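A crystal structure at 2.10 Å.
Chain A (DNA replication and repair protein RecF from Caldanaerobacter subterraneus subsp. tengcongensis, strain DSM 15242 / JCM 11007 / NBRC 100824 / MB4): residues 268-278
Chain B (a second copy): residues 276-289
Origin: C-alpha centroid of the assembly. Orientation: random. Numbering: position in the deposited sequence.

Chain A 268-278: QVGPHREDFKI
Chain B, residues 276-289: FKILINGYDSRVYS

Chain A runs as loop from Gln A268, makes a 3-10 segment at Pro A271 and His A272, and becomes strand from Asp A275. At Gly A270, phi/psi 146/177, a CB would jam against the carbonyl O of Val A269, so these angles call for glycine. In chain B, strand 276-280 turns back through a type I' turn, Ile B280 to Tyr B283. Asp B284 OD1 then caps a weakly bonded helix, accepting from Arg B286 N at 2.9 Å. CA atoms pair Gln A268 with Tyr B283 (6.9 Å) and Asp A275 with Val B287 (7.0 Å), so both chains advance in the same sense.

The one direct hydrogen bond between the stretches takes the ammonium Lys B277 NZ (chi1 m, chi2 t, chi3 -110°, chi4 -141°) to the amide oxygen Gln A268 OE1, 2.6 Å (chi1 98°, chi2 84°). Arg A273 (m, m, t, chi4 82°) places NH2 over one face of Tyr B283; CZ lies 4.0 Å from the ring centroid, 32° off the normal, an off-centre cation-pi contact. Water 1 O accepts from Arg A273 NH2 (2.9 Å) and donates to Gly B282 O (2.7 Å). Arg A273 O meets the edge of Tyr B288 (chi1 m), 3.5 Å from CE1.

Val B287 CG1 (chi1 t) makes van der Waals contact with Asp A275 CB, 3.8 Å. Water 2 O donates to Asp A275 OD2 (2.6 Å) and Val B287 O (2.9 Å), accepting from Lys A277 NZ (3.1 Å).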

# COMPACT_ATOMS: atom_id res chain seq x y z
N GLN A 268 12.75 7.51 4.93
CA GLN A 268 11.55 6.71 4.67
C GLN A 268 10.91 7.02 3.31
O GLN A 268 10.06 6.27 2.83
CB GLN A 268 10.51 6.88 5.82
CG GLN A 268 9.42 7.86 5.56
CD GLN A 268 8.22 7.34 4.76
OE1 GLN A 268 7.53 8.13 4.15
NE2 GLN A 268 7.97 6.04 4.77
N VAL A 269 11.33 8.11 2.67
CA VAL A 269 10.74 8.49 1.39
C VAL A 269 11.57 8.07 0.17
O VAL A 269 12.71 8.47 0.03
CB VAL A 269 10.53 10.01 1.30
CG1 VAL A 269 10.11 10.39 -0.10
CG2 VAL A 269 9.47 10.50 2.32
N GLY A 270 10.99 7.28 -0.72
CA GLY A 270 11.64 7.04 -2.00
C GLY A 270 11.41 5.65 -2.55
O GLY A 270 10.77 4.82 -1.90
N PRO A 271 11.95 5.39 -3.77
CA PRO A 271 11.87 4.10 -4.46
C PRO A 271 12.29 2.91 -3.60
O PRO A 271 11.79 1.81 -3.82
CB PRO A 271 12.85 4.27 -5.63
CG PRO A 271 12.82 5.71 -5.94
CD PRO A 271 12.45 6.46 -4.67
N HIS A 272 13.17 3.13 -2.62
CA HIS A 272 13.69 2.03 -1.81
C HIS A 272 12.73 1.56 -0.73
O HIS A 272 13.07 0.66 0.05
CB HIS A 272 15.02 2.43 -1.16
CG HIS A 272 14.89 3.59 -0.22
ND1 HIS A 272 14.69 4.88 -0.66
CD2 HIS A 272 14.91 3.65 1.13
CE1 HIS A 272 14.60 5.68 0.38
NE2 HIS A 272 14.74 4.96 1.48
N ARG A 273 11.54 2.17 -0.67
CA ARG A 273 10.52 1.73 0.29
C ARG A 273 9.25 1.33 -0.41
O ARG A 273 8.23 1.16 0.25
CB ARG A 273 10.18 2.83 1.30
CG ARG A 273 11.31 3.18 2.26
CD ARG A 273 11.57 2.03 3.21
NE ARG A 273 12.50 2.42 4.26
CZ ARG A 273 12.16 3.09 5.36
NH2 ARG A 273 13.11 3.39 6.24
N GLU A 274 9.29 1.19 -1.73
CA GLU A 274 8.07 0.92 -2.49
C GLU A 274 7.73 -0.56 -2.54
O GLU A 274 8.51 -1.40 -2.09
CB GLU A 274 8.21 1.48 -3.92
CG GLU A 274 8.40 3.00 -3.94
CD GLU A 274 8.48 3.57 -5.35
OE1 GLU A 274 8.64 2.79 -6.32
OE2 GLU A 274 8.38 4.81 -5.50
N ASP A 275 6.55 -0.88 -3.05
CA ASP A 275 6.18 -2.27 -3.26
C ASP A 275 5.24 -2.32 -4.43
O ASP A 275 4.86 -1.27 -4.95
CB ASP A 275 5.55 -2.87 -2.00
CG ASP A 275 5.45 -4.38 -2.05
OD1 ASP A 275 6.00 -4.99 -2.99
OD2 ASP A 275 4.81 -4.97 -1.15
N PHE A 276 4.88 -3.51 -4.89
CA PHE A 276 3.73 -3.64 -5.78
C PHE A 276 2.91 -4.84 -5.33
O PHE A 276 3.44 -5.82 -4.83
CB PHE A 276 4.14 -3.74 -7.27
CG PHE A 276 4.98 -4.94 -7.62
CD1 PHE A 276 6.37 -4.90 -7.50
CD2 PHE A 276 4.40 -6.09 -8.12
CE1 PHE A 276 7.16 -5.99 -7.84
CE2 PHE A 276 5.16 -7.20 -8.47
CZ PHE A 276 6.55 -7.15 -8.34
N LYS A 277 1.60 -4.72 -5.45
CA LYS A 277 0.71 -5.76 -4.94
C LYS A 277 0.20 -6.55 -6.11
O LYS A 277 -0.16 -5.99 -7.14
CB LYS A 277 -0.47 -5.16 -4.15
CG LYS A 277 -0.15 -4.69 -2.72
CD LYS A 277 -1.43 -4.64 -1.88
CE LYS A 277 -1.27 -3.85 -0.57
NZ LYS A 277 -0.34 -4.47 0.43
N ILE A 278 0.18 -7.87 -5.96
CA ILE A 278 -0.32 -8.71 -7.05
C ILE A 278 -1.71 -9.25 -6.67
O ILE A 278 -1.84 -9.98 -5.69
CB ILE A 278 0.64 -9.87 -7.34
CG1 ILE A 278 1.99 -9.33 -7.86
CG2 ILE A 278 0.04 -10.83 -8.36
CD1 ILE A 278 3.14 -10.28 -7.69
N PHE B 276 -2.29 11.83 5.15
CA PHE B 276 -1.30 11.71 6.21
C PHE B 276 -0.86 10.27 6.30
O PHE B 276 -1.66 9.35 6.11
CB PHE B 276 -1.83 12.23 7.57
CG PHE B 276 -3.09 11.56 8.06
CD1 PHE B 276 -4.33 12.02 7.66
CD2 PHE B 276 -3.04 10.50 8.95
CE1 PHE B 276 -5.51 11.42 8.13
CE2 PHE B 276 -4.18 9.89 9.42
CZ PHE B 276 -5.43 10.35 9.01
N LYS B 277 0.42 10.09 6.58
CA LYS B 277 0.99 8.77 6.67
C LYS B 277 0.91 8.24 8.08
O LYS B 277 1.18 8.96 9.04
CB LYS B 277 2.46 8.76 6.24
CG LYS B 277 2.66 8.81 4.74
CD LYS B 277 4.12 8.52 4.40
CE LYS B 277 4.81 9.75 3.88
NZ LYS B 277 5.74 9.43 2.76
N ILE B 278 0.60 6.96 8.19
CA ILE B 278 0.59 6.32 9.49
C ILE B 278 1.71 5.29 9.54
O ILE B 278 1.64 4.25 8.89
CB ILE B 278 -0.75 5.64 9.77
CG1 ILE B 278 -1.88 6.67 9.67
CG2 ILE B 278 -0.70 4.96 11.13
CD1 ILE B 278 -3.26 6.05 9.79
N LEU B 279 2.73 5.60 10.33
CA LEU B 279 3.96 4.83 10.36
C LEU B 279 4.15 4.05 11.65
O LEU B 279 3.97 4.59 12.75
CB LEU B 279 5.15 5.75 10.16
CG LEU B 279 5.03 6.77 9.04
CD1 LEU B 279 6.31 7.59 8.98
CD2 LEU B 279 4.73 6.10 7.70
N ILE B 280 4.51 2.79 11.52
CA ILE B 280 4.86 1.98 12.67
C ILE B 280 6.34 1.65 12.62
O ILE B 280 6.80 1.01 11.67
CB ILE B 280 4.04 0.68 12.72
CG1 ILE B 280 2.55 1.01 12.80
CG2 ILE B 280 4.46 -0.14 13.92
CD1 ILE B 280 1.68 -0.16 12.47
N ASN B 281 7.07 2.12 13.62
CA ASN B 281 8.52 1.95 13.67
C ASN B 281 9.20 2.49 12.41
O ASN B 281 10.14 1.88 11.89
CB ASN B 281 8.87 0.47 13.88
CG ASN B 281 8.35 -0.08 15.21
OD1 ASN B 281 8.35 0.63 16.21
ND2 ASN B 281 7.91 -1.33 15.20
N GLY B 282 8.71 3.63 11.93
CA GLY B 282 9.32 4.31 10.80
C GLY B 282 8.91 3.81 9.43
O GLY B 282 9.28 4.39 8.42
N TYR B 283 8.13 2.72 9.40
CA TYR B 283 7.67 2.16 8.13
C TYR B 283 6.19 2.40 7.86
O TYR B 283 5.35 2.34 8.77
CB TYR B 283 7.98 0.66 8.10
CG TYR B 283 9.46 0.38 7.86
CD1 TYR B 283 9.95 0.15 6.58
CD2 TYR B 283 10.36 0.37 8.92
CE1 TYR B 283 11.32 -0.10 6.37
CE2 TYR B 283 11.71 0.12 8.72
CZ TYR B 283 12.18 -0.11 7.45
OH TYR B 283 13.53 -0.35 7.25
N ASP B 284 5.87 2.69 6.60
CA ASP B 284 4.50 2.95 6.21
C ASP B 284 3.61 1.74 6.42
O ASP B 284 3.86 0.68 5.85
CB ASP B 284 4.43 3.40 4.75
CG ASP B 284 3.10 4.05 4.41
OD1 ASP B 284 2.09 3.63 5.00
OD2 ASP B 284 3.06 4.99 3.60
N SER B 285 2.55 1.91 7.23
CA SER B 285 1.66 0.82 7.61
C SER B 285 0.82 0.33 6.44
O SER B 285 0.36 -0.80 6.40
CB SER B 285 0.73 1.26 8.75
OG SER B 285 -0.15 2.28 8.29
N ARG B 286 0.57 1.23 5.51
CA ARG B 286 -0.09 0.85 4.28
C ARG B 286 0.71 -0.22 3.47
O ARG B 286 0.14 -1.00 2.72
CB ARG B 286 -0.30 2.10 3.43
CG ARG B 286 -1.31 1.99 2.33
CD ARG B 286 -2.18 3.22 2.37
NE ARG B 286 -2.09 4.01 1.15
CZ ARG B 286 -2.68 3.67 0.00
NH1 ARG B 286 -3.38 2.54 -0.09
NH2 ARG B 286 -2.55 4.45 -1.05
N VAL B 287 2.03 -0.25 3.66
CA VAL B 287 2.89 -1.03 2.76
C VAL B 287 3.59 -2.20 3.46
O VAL B 287 3.70 -3.28 2.89
CB VAL B 287 3.97 -0.12 2.12
CG1 VAL B 287 4.98 -0.92 1.27
CG2 VAL B 287 3.32 0.92 1.24
N TYR B 288 4.10 -1.97 4.67
CA TYR B 288 4.93 -2.94 5.38
C TYR B 288 4.23 -3.70 6.52
O TYR B 288 4.77 -4.68 7.03
CB TYR B 288 6.15 -2.22 5.96
CG TYR B 288 7.26 -2.01 4.98
CD1 TYR B 288 7.25 -0.93 4.11
CD2 TYR B 288 8.34 -2.90 4.93
CE1 TYR B 288 8.28 -0.72 3.22
CE2 TYR B 288 9.39 -2.70 4.02
CZ TYR B 288 9.35 -1.61 3.17
OH TYR B 288 10.37 -1.41 2.27
N SER B 289 3.05 -3.28 6.95
CA SER B 289 2.50 -3.85 8.19
C SER B 289 1.70 -5.15 8.02
O SER B 289 0.95 -5.33 7.05
CB SER B 289 1.62 -2.81 8.87
OG SER B 289 0.52 -2.51 8.03
O HOH W 1 11.86 5.04 8.31
O HOH W 2 2.80 -4.39 0.42